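Local coordinates for protein NAD-dependent aldehyde dehydrogenase (Sinorhizobium meliloti, PDB 3U4J) that probably oxidises aldehydes with NAD or NADP as the electron acceptor, and assembles as a tetramer, at residues P170-F175 / Q302-G307; G248-G253 / L269-K274. All coordinates share one frame; numbering follows the deposited sequence.

Interaction 1. Residues P170-F175 / Q302-G307; sequences PWNFPF and QCCISG
Asn172 meets Gln302 in the dense centre of this contact. ND2 of Asn172 donates to the backbone O of Gln302 across 3.2 Å at 155°; the acceptor lies close to the Asn172 amide plane, while the donor sits above the carbonyl plane. CG of Asn172 lies between its own backbone N and carbonyl carbon (chi1 64°), which lets OD1 take a weak bond from Phe173 N that may help to orient the amide. Two rings flank this bond. Gln302 CG lies in the plane of the Trp171 ring at its edge, 3.9 Å from CZ3, the two side chains crossing at about a right angle; CE2 of Phe173 approaches Cys303 SG at 3.9 Å, an oblique sulfur-aromatic contact. Packing is looser toward Cys304, whose SG stays 4.4 Å from Asn172 ND2. There a water accepts from Cys304 N at 2.9 Å and, weakly, from Asn172 ND2. An alanine in place of Asn172 would probably leave the Gln302 carbonyl without this donor and take from the water one of its two donors here. The Pro-Trp-Asn-Phe-Pro loop against a cysteine-bearing loop is typical of the aldehyde dehydrogenase active site, where Asn172 ND2 and Cys304 N match the family's two oxyanion-hole donors.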
ATOM      1  N   PRO A 170      -3.332 -30.674  -7.423  1.00 10.53           N
ATOM      2  CA  PRO A 170      -4.271 -31.808  -7.292  1.00 10.12           C
ATOM      3  C   PRO A 170      -5.006 -32.137  -8.575  1.00 10.77           C
ATOM      4  O   PRO A 170      -4.883 -31.406  -9.571  1.00 10.88           O
ATOM      5  CB  PRO A 170      -5.273 -31.307  -6.253  1.00 10.74           C
ATOM      6  CG  PRO A 170      -5.388 -29.863  -6.565  1.00  9.30           C
ATOM      7  CD  PRO A 170      -3.980 -29.406  -7.032  1.00 10.79           C
ATOM      8  N   TRP A 171      -5.774 -33.231  -8.546  1.00 10.43           N
ATOM      9  CA  TRP A 171      -6.467 -33.724  -9.740  1.00 10.04           C
ATOM     10  C   TRP A 171      -7.808 -33.037 -10.016  1.00  9.84           C
ATOM     11  O   TRP A 171      -8.386 -33.212 -11.078  1.00 10.06           O
ATOM     12  CB  TRP A 171      -6.678 -35.234  -9.614  1.00  9.13           C
ATOM     13  CG  TRP A 171      -7.229 -35.680  -8.250  1.00 10.17           C
ATOM     14  CD1 TRP A 171      -6.521 -36.237  -7.200  1.00  9.69           C
ATOM     15  CD2 TRP A 171      -8.595 -35.605  -7.816  1.00  9.33           C
ATOM     16  NE1 TRP A 171      -7.380 -36.509  -6.143  1.00  9.22           N
ATOM     17  CE2 TRP A 171      -8.656 -36.152  -6.507  1.00 11.90           C
ATOM     18  CE3 TRP A 171      -9.775 -35.157  -8.415  1.00 11.51           C
ATOM     19  CZ2 TRP A 171      -9.853 -36.237  -5.789  1.00 11.23           C
ATOM     20  CZ3 TRP A 171     -10.981 -35.277  -7.705  1.00 12.64           C
ATOM     21  CH2 TRP A 171     -11.000 -35.809  -6.408  1.00 10.60           C
ATOM     22  N   ASN A 172      -8.299 -32.247  -9.078  1.00 10.01           N
ATOM     23  CA  ASN A 172      -9.638 -31.693  -9.261  1.00  9.99           C
ATOM     24  C   ASN A 172      -9.701 -30.462 -10.158  1.00  9.87           C
ATOM     25  O   ASN A 172     -10.667 -30.307 -10.911  1.00 10.10           O
ATOM     26  CB  ASN A 172     -10.340 -31.464  -7.925  1.00  9.98           C
ATOM     27  CG  ASN A 172      -9.641 -30.420  -7.028  1.00 12.84           C
ATOM     28  OD1 ASN A 172      -8.446 -30.113  -7.183  1.00 15.18           O
ATOM     29  ND2 ASN A 172     -10.396 -29.886  -6.060  1.00 14.58           N
ATOM     30  N   PHE A 173      -8.695 -29.600 -10.064  1.00  9.05           N
ATOM     31  CA  PHE A 173      -8.615 -28.398 -10.918  1.00  9.60           C
ATOM     32  C   PHE A 173      -7.171 -28.202 -11.394  1.00  9.58           C
ATOM     33  O   PHE A 173      -6.498 -27.254 -10.980  1.00  9.71           O
ATOM     34  CB  PHE A 173      -9.055 -27.140 -10.156  1.00  9.35           C
ATOM     35  CG  PHE A 173     -10.493 -27.145  -9.728  1.00  8.53           C
ATOM     36  CD1 PHE A 173     -11.494 -26.793 -10.622  1.00  9.15           C
ATOM     37  CD2 PHE A 173     -10.831 -27.481  -8.427  1.00  8.71           C
ATOM     38  CE1 PHE A 173     -12.860 -26.792 -10.211  1.00  9.90           C
ATOM     39  CE2 PHE A 173     -12.173 -27.492  -7.997  1.00  9.99           C
ATOM     40  CZ  PHE A 173     -13.182 -27.133  -8.894  1.00 11.09           C
ATOM     41  N   PRO A 174      -6.682 -29.101 -12.242  1.00  9.81           N
ATOM     42  CA  PRO A 174      -5.241 -29.063 -12.507  1.00  9.78           C
ATOM     43  C   PRO A 174      -4.805 -27.780 -13.185  1.00  9.82           C
ATOM     44  O   PRO A 174      -3.810 -27.187 -12.754  1.00 10.37           O
ATOM     45  CB  PRO A 174      -5.006 -30.249 -13.440  1.00  9.49           C
ATOM     46  CG  PRO A 174      -6.181 -31.158 -13.200  1.00 11.41           C
ATOM     47  CD  PRO A 174      -7.337 -30.196 -12.965  1.00  9.76           C
ATOM     48  N   PHE A 175      -5.540 -27.334 -14.201  1.00  9.36           N
ATOM     49  CA  PHE A 175      -5.071 -26.183 -14.959  1.00  9.89           C
ATOM     50  C   PHE A 175      -5.224 -24.923 -14.120  1.00  9.42           C
ATOM     51  O   PHE A 175      -4.353 -24.027 -14.126  1.00  9.63           O
ATOM     52  CB  PHE A 175      -5.789 -26.065 -16.314  1.00  9.64           C
ATOM     53  CG  PHE A 175      -4.993 -25.302 -17.366  1.00 12.42           C
ATOM     54  CD1 PHE A 175      -3.791 -25.815 -17.867  1.00 12.13           C
ATOM     55  CD2 PHE A 175      -5.459 -24.097 -17.883  1.00 14.84           C
ATOM     56  CE1 PHE A 175      -3.079 -25.152 -18.859  1.00 13.00           C
ATOM     57  CE2 PHE A 175      -4.725 -23.391 -18.885  1.00 10.48           C
ATOM     58  CZ  PHE A 175      -3.562 -23.917 -19.367  1.00 12.76           C
ATOM     59  N   GLN A 302     -16.123 -32.329  -5.939  1.00  9.13           N
ATOM     60  CA  GLN A 302     -14.705 -32.588  -5.735  1.00  8.94           C
ATOM     61  C   GLN A 302     -14.015 -31.210  -5.741  1.00 10.46           C
ATOM     62  O   GLN A 302     -13.384 -30.801  -6.731  1.00  9.66           O
ATOM     63  CB  GLN A 302     -14.160 -33.464  -6.861  1.00 10.08           C
ATOM     64  CG  GLN A 302     -14.816 -34.849  -6.936  1.00  8.07           C
ATOM     65  CD  GLN A 302     -14.590 -35.531  -8.268  1.00  9.89           C
ATOM     66  OE1 GLN A 302     -14.847 -34.963  -9.353  1.00 13.42           O
ATOM     67  NE2 GLN A 302     -14.154 -36.742  -8.206  1.00  3.59           N
ATOM     68  N   CYS A 303     -14.150 -30.500  -4.625  1.00  9.90           N
ATOM     69  CA  CYS A 303     -13.838 -29.058  -4.607  1.00 10.84           C
ATOM     70  C   CYS A 303     -13.645 -28.628  -3.166  1.00 10.86           C
ATOM     71  O   CYS A 303     -14.535 -28.821  -2.314  1.00  9.61           O
ATOM     72  CB  CYS A 303     -14.979 -28.257  -5.259  1.00 10.52           C
ATOM     73  SG  CYS A 303     -14.687 -26.477  -5.200  1.00 13.06           S
ATOM     74  N   CYS A 304     -12.472 -28.059  -2.884  1.00 10.61           N
ATOM     75  CA  CYS A 304     -12.129 -27.626  -1.531  1.00 11.56           C
ATOM     76  C   CYS A 304     -13.034 -26.494  -0.998  1.00 11.26           C
ATOM     77  O   CYS A 304     -13.246 -26.395   0.211  1.00 11.33           O
ATOM     78  CB  CYS A 304     -10.652 -27.204  -1.495  1.00 12.43           C
ATOM     79  SG  CYS A 304      -9.589 -28.682  -1.855  1.00 18.52           S
ATOM     80  N   ILE A 305     -13.539 -25.657  -1.904  1.00 10.40           N
ATOM     81  CA  ILE A 305     -14.460 -24.560  -1.552  1.00 10.47           C
ATOM     82  C   ILE A 305     -15.944 -24.934  -1.764  1.00 11.03           C
ATOM     83  O   ILE A 305     -16.800 -24.068  -1.872  1.00 10.34           O
ATOM     84  CB  ILE A 305     -14.104 -23.233  -2.303  1.00  9.16           C
ATOM     85  CG1 ILE A 305     -14.140 -23.400  -3.840  1.00  9.83           C
ATOM     86  CG2 ILE A 305     -12.732 -22.735  -1.829  1.00  9.47           C
ATOM     87  CD1 ILE A 305     -14.129 -22.082  -4.628  1.00  9.02           C
ATOM     88  N   SER A 306     -16.224 -26.234  -1.844  1.00 11.87           N
ATOM     89  CA  SER A 306     -17.585 -26.736  -1.978  1.00 12.78           C
ATOM     90  C   SER A 306     -18.415 -26.291  -0.773  1.00 12.84           C
ATOM     91  O   SER A 306     -17.911 -26.261   0.361  1.00 11.83           O
ATOM     92  CB  SER A 306     -17.543 -28.263  -2.002  1.00 12.73           C
ATOM     93  OG  SER A 306     -18.837 -28.791  -2.171  1.00 16.48           O
ATOM     94  N   GLY A 307     -19.672 -25.931  -1.027  1.00 13.00           N
ATOM     95  CA  GLY A 307     -20.641 -25.762   0.043  1.00 12.72           C
ATOM     96  C   GLY A 307     -21.199 -27.135   0.419  1.00 12.44           C
ATOM     97  O   GLY A 307     -22.295 -27.522  -0.010  1.00 12.74           O
TER
HETATM   98  O   HOH W   1     -10.692 -26.905  -4.840  1.00 14.57           O

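Interaction 2. Residues G248-G253 / L269-K274; sequences GSVRVG and LELGGK
Gly248 begins the contact: its backbone N donates to Glu270 O at 3.1 Å. Gly248 O meets Leu271 CA at 3.2 Å in a CA-H...O contact. Backbone thus lies against backbone at the start of the segment, with the Leu271 side chain alongside, its CD2 3.6 Å from Gly248 O. Ser249 is the N-cap of helix 250-261: its OG accepts from Val252 N at 3.3 Å, and its backbone O lies near the CD2 methyl of Leu271. Val250 supplies the apolar side-chain contact. With CG2 anti to the carbonyl carbon and CG1 anti to the backbone N (chi1 177°), it is CG2 that reaches Leu271 CB at 3.7 Å, the two side chains crossing at about a right angle. One helical turn on, Gly253 lies against both leucines, its CA 4.1 Å from Leu271 CD2 and its O 3.9 Å from Leu269 CD2. A beta carbon built on Gly253 would clash with Leu271 CD2, so the bare backbone lets the helix lie close to the leucines. The whole is part of a beta-alpha-beta unit: helix 250-261 links the parallel strands 243-247 and 266-270, Phe246 of the first touches Leu269 and Leu271, strand 475-476 runs antiparallel to the second, and Val264 of the second subunit packs on Val250 and Leu271.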
ATOM      1  N   GLY A 248      -3.832 -29.764  -1.952  1.00 11.02           N
ATOM      2  CA  GLY A 248      -4.394 -31.123  -1.891  1.00 12.17           C
ATOM      3  C   GLY A 248      -4.969 -31.396  -0.518  1.00 13.48           C
ATOM      4  O   GLY A 248      -5.434 -30.472   0.144  1.00 12.66           O
ATOM      5  N   SER A 249      -4.954 -32.657  -0.080  1.00 14.40           N
ATOM      6  CA  SER A 249      -5.608 -33.000   1.177  1.00 15.63           C
ATOM      7  C   SER A 249      -4.766 -32.554   2.366  1.00 16.04           C
ATOM      8  O   SER A 249      -3.531 -32.537   2.305  1.00 15.89           O
ATOM      9  CB  SER A 249      -5.819 -34.510   1.299  1.00 15.22           C
ATOM     10  OG  SER A 249      -4.565 -35.129   1.385  1.00 15.09           O
ATOM     11  N   VAL A 250      -5.450 -32.267   3.472  1.00 17.17           N
ATOM     12  CA  VAL A 250      -4.782 -32.009   4.749  1.00 18.71           C
ATOM     13  C   VAL A 250      -3.779 -33.114   5.104  1.00 18.51           C
ATOM     14  O   VAL A 250      -2.669 -32.816   5.523  1.00 18.89           O
ATOM     15  CB  VAL A 250      -5.824 -31.797   5.902  1.00 18.76           C
ATOM     16  CG1 VAL A 250      -5.135 -31.605   7.244  1.00 19.90           C
ATOM     17  CG2 VAL A 250      -6.714 -30.583   5.599  1.00 21.28           C
ATOM     18  N   ARG A 251      -4.138 -34.391   4.922  1.00 19.81           N
ATOM     19  CA  ARG A 251      -3.210 -35.477   5.336  1.00 20.65           C
ATOM     20  C   ARG A 251      -1.876 -35.422   4.604  1.00 19.33           C
ATOM     21  O   ARG A 251      -0.837 -35.607   5.216  1.00 19.73           O
ATOM     22  CB  ARG A 251      -3.802 -36.893   5.204  1.00 21.42           C
ATOM     23  CG  ARG A 251      -5.160 -37.129   5.866  1.00 28.02           C
ATOM     24  CD  ARG A 251      -5.302 -36.579   7.311  1.00 36.36           C
ATOM     25  NE  ARG A 251      -6.722 -36.521   7.699  1.00 41.32           N
ATOM     26  CZ  ARG A 251      -7.397 -37.530   8.249  1.00 43.73           C
ATOM     27  NH1 ARG A 251      -6.787 -38.691   8.498  1.00 43.09           N
ATOM     28  NH2 ARG A 251      -8.685 -37.376   8.556  1.00 45.58           N
ATOM     29  N   VAL A 252      -1.916 -35.178   3.295  1.00 18.40           N
ATOM     30  CA  VAL A 252      -0.699 -35.081   2.482  1.00 17.13           C
ATOM     31  C   VAL A 252       0.056 -33.776   2.750  1.00 16.83           C
ATOM     32  O   VAL A 252       1.293 -33.780   2.858  1.00 15.82           O
ATOM     33  CB  VAL A 252      -0.982 -35.279   0.960  1.00 17.23           C
ATOM     34  CG1 VAL A 252       0.295 -35.052   0.111  1.00 17.46           C
ATOM     35  CG2 VAL A 252      -1.507 -36.695   0.692  1.00 17.92           C
ATOM     36  N   GLY A 253      -0.674 -32.664   2.887  1.00 16.40           N
ATOM     37  CA  GLY A 253      -0.030 -31.380   3.187  1.00 16.95           C
ATOM     38  C   GLY A 253       0.707 -31.339   4.523  1.00 17.44           C
ATOM     39  O   GLY A 253       1.796 -30.775   4.630  1.00 18.24           O
ATOM     40  N   LEU A 269       0.386 -23.809   1.782  1.00 10.43           N
ATOM     41  CA  LEU A 269      -0.544 -24.937   1.741  1.00 10.00           C
ATOM     42  C   LEU A 269      -1.966 -24.463   1.454  1.00 10.18           C
ATOM     43  O   LEU A 269      -2.441 -23.459   2.020  1.00  9.28           O
ATOM     44  CB  LEU A 269      -0.518 -25.709   3.072  1.00  9.99           C
ATOM     45  CG  LEU A 269       0.820 -26.326   3.542  1.00 10.22           C
ATOM     46  CD1 LEU A 269       0.760 -26.809   5.002  1.00  9.85           C
ATOM     47  CD2 LEU A 269       1.209 -27.495   2.660  1.00 10.80           C
ATOM     48  N   GLU A 270      -2.643 -25.163   0.549  1.00 11.00           N
ATOM     49  CA  GLU A 270      -4.053 -24.871   0.236  1.00 10.97           C
ATOM     50  C   GLU A 270      -4.734 -26.207   0.294  1.00 10.99           C
ATOM     51  O   GLU A 270      -4.483 -27.075  -0.553  1.00 10.31           O
ATOM     52  CB  GLU A 270      -4.211 -24.200  -1.137  1.00 11.29           C
ATOM     53  CG  GLU A 270      -3.539 -22.809  -1.213  1.00 14.14           C
ATOM     54  CD  GLU A 270      -4.232 -21.783  -0.328  1.00 19.20           C
ATOM     55  OE1 GLU A 270      -5.474 -21.867  -0.211  1.00 20.27           O
ATOM     56  OE2 GLU A 270      -3.543 -20.915   0.266  1.00 21.22           O
ATOM     57  N   LEU A 271      -5.530 -26.402   1.343  1.00 10.82           N
ATOM     58  CA  LEU A 271      -5.966 -27.732   1.743  1.00 11.83           C
ATOM     59  C   LEU A 271      -7.488 -27.853   1.653  1.00 12.91           C
ATOM     60  O   LEU A 271      -8.136 -26.990   1.064  1.00 12.11           O
ATOM     61  CB  LEU A 271      -5.400 -28.084   3.138  1.00 11.98           C
ATOM     62  CG  LEU A 271      -3.870 -27.862   3.299  1.00 10.50           C
ATOM     63  CD1 LEU A 271      -3.356 -28.052   4.748  1.00 12.85           C
ATOM     64  CD2 LEU A 271      -3.062 -28.744   2.297  1.00 10.36           C
ATOM     65  N   GLY A 272      -8.046 -28.932   2.205  1.00 13.19           N
ATOM     66  CA  GLY A 272      -9.459 -29.195   2.064  1.00 13.19           C
ATOM     67  C   GLY A 272     -10.276 -28.337   3.015  1.00 13.61           C
ATOM     68  O   GLY A 272      -9.740 -27.514   3.768  1.00 12.56           O
ATOM     69  N   GLY A 273     -11.586 -28.542   2.980  1.00 13.68           N
ATOM     70  CA  GLY A 273     -12.474 -27.796   3.853  1.00 13.43           C
ATOM     71  C   GLY A 273     -13.785 -28.519   4.100  1.00 12.94           C
ATOM     72  O   GLY A 273     -14.046 -29.604   3.551  1.00 12.81           O
ATOM     73  N   LYS A 274     -14.606 -27.907   4.944  1.00 11.73           N
ATOM     74  CA  LYS A 274     -15.982 -28.329   5.101  1.00 11.46           C
ATOM     75  C   LYS A 274     -16.875 -27.074   5.111  1.00 11.20           C
ATOM     76  O   LYS A 274     -17.516 -26.728   6.103  1.00 11.55           O
ATOM     77  CB  LYS A 274     -16.140 -29.212   6.350  1.00 10.92           C
ATOM     78  CG  LYS A 274     -17.511 -29.877   6.468  1.00 11.16           C
ATOM     79  CD  LYS A 274     -17.586 -31.182   5.646  1.00 10.46           C
ATOM     80  CE  LYS A 274     -19.036 -31.648   5.459  1.00  9.54           C
ATOM     81  NZ  LYS A 274     -19.062 -33.019   4.859  1.00 11.66           N
TER

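From the N terminus, the chain leaves strand 153-168 through 170-175, at the start of helix 174-187, and interaction 1 closes a long loop at 302-307, with 126 residues between the two segments. Interaction 2 falls wholly within that loop and closes a much shorter one, with 15 residues between 248-253 and 269-274; the two nest and do not cross. Strands 153-168, 243-247 and 266-270 share one sheet, whereas 269-274 and 302-307 lead into 275-279 and 307-313, a parallel pair of the other mixed sheet, so both contacts lie where the chain passes between sheets. Their centres are 11 Å apart, and they touch where Cys304 CB packs 3.6 Å from Leu271 O.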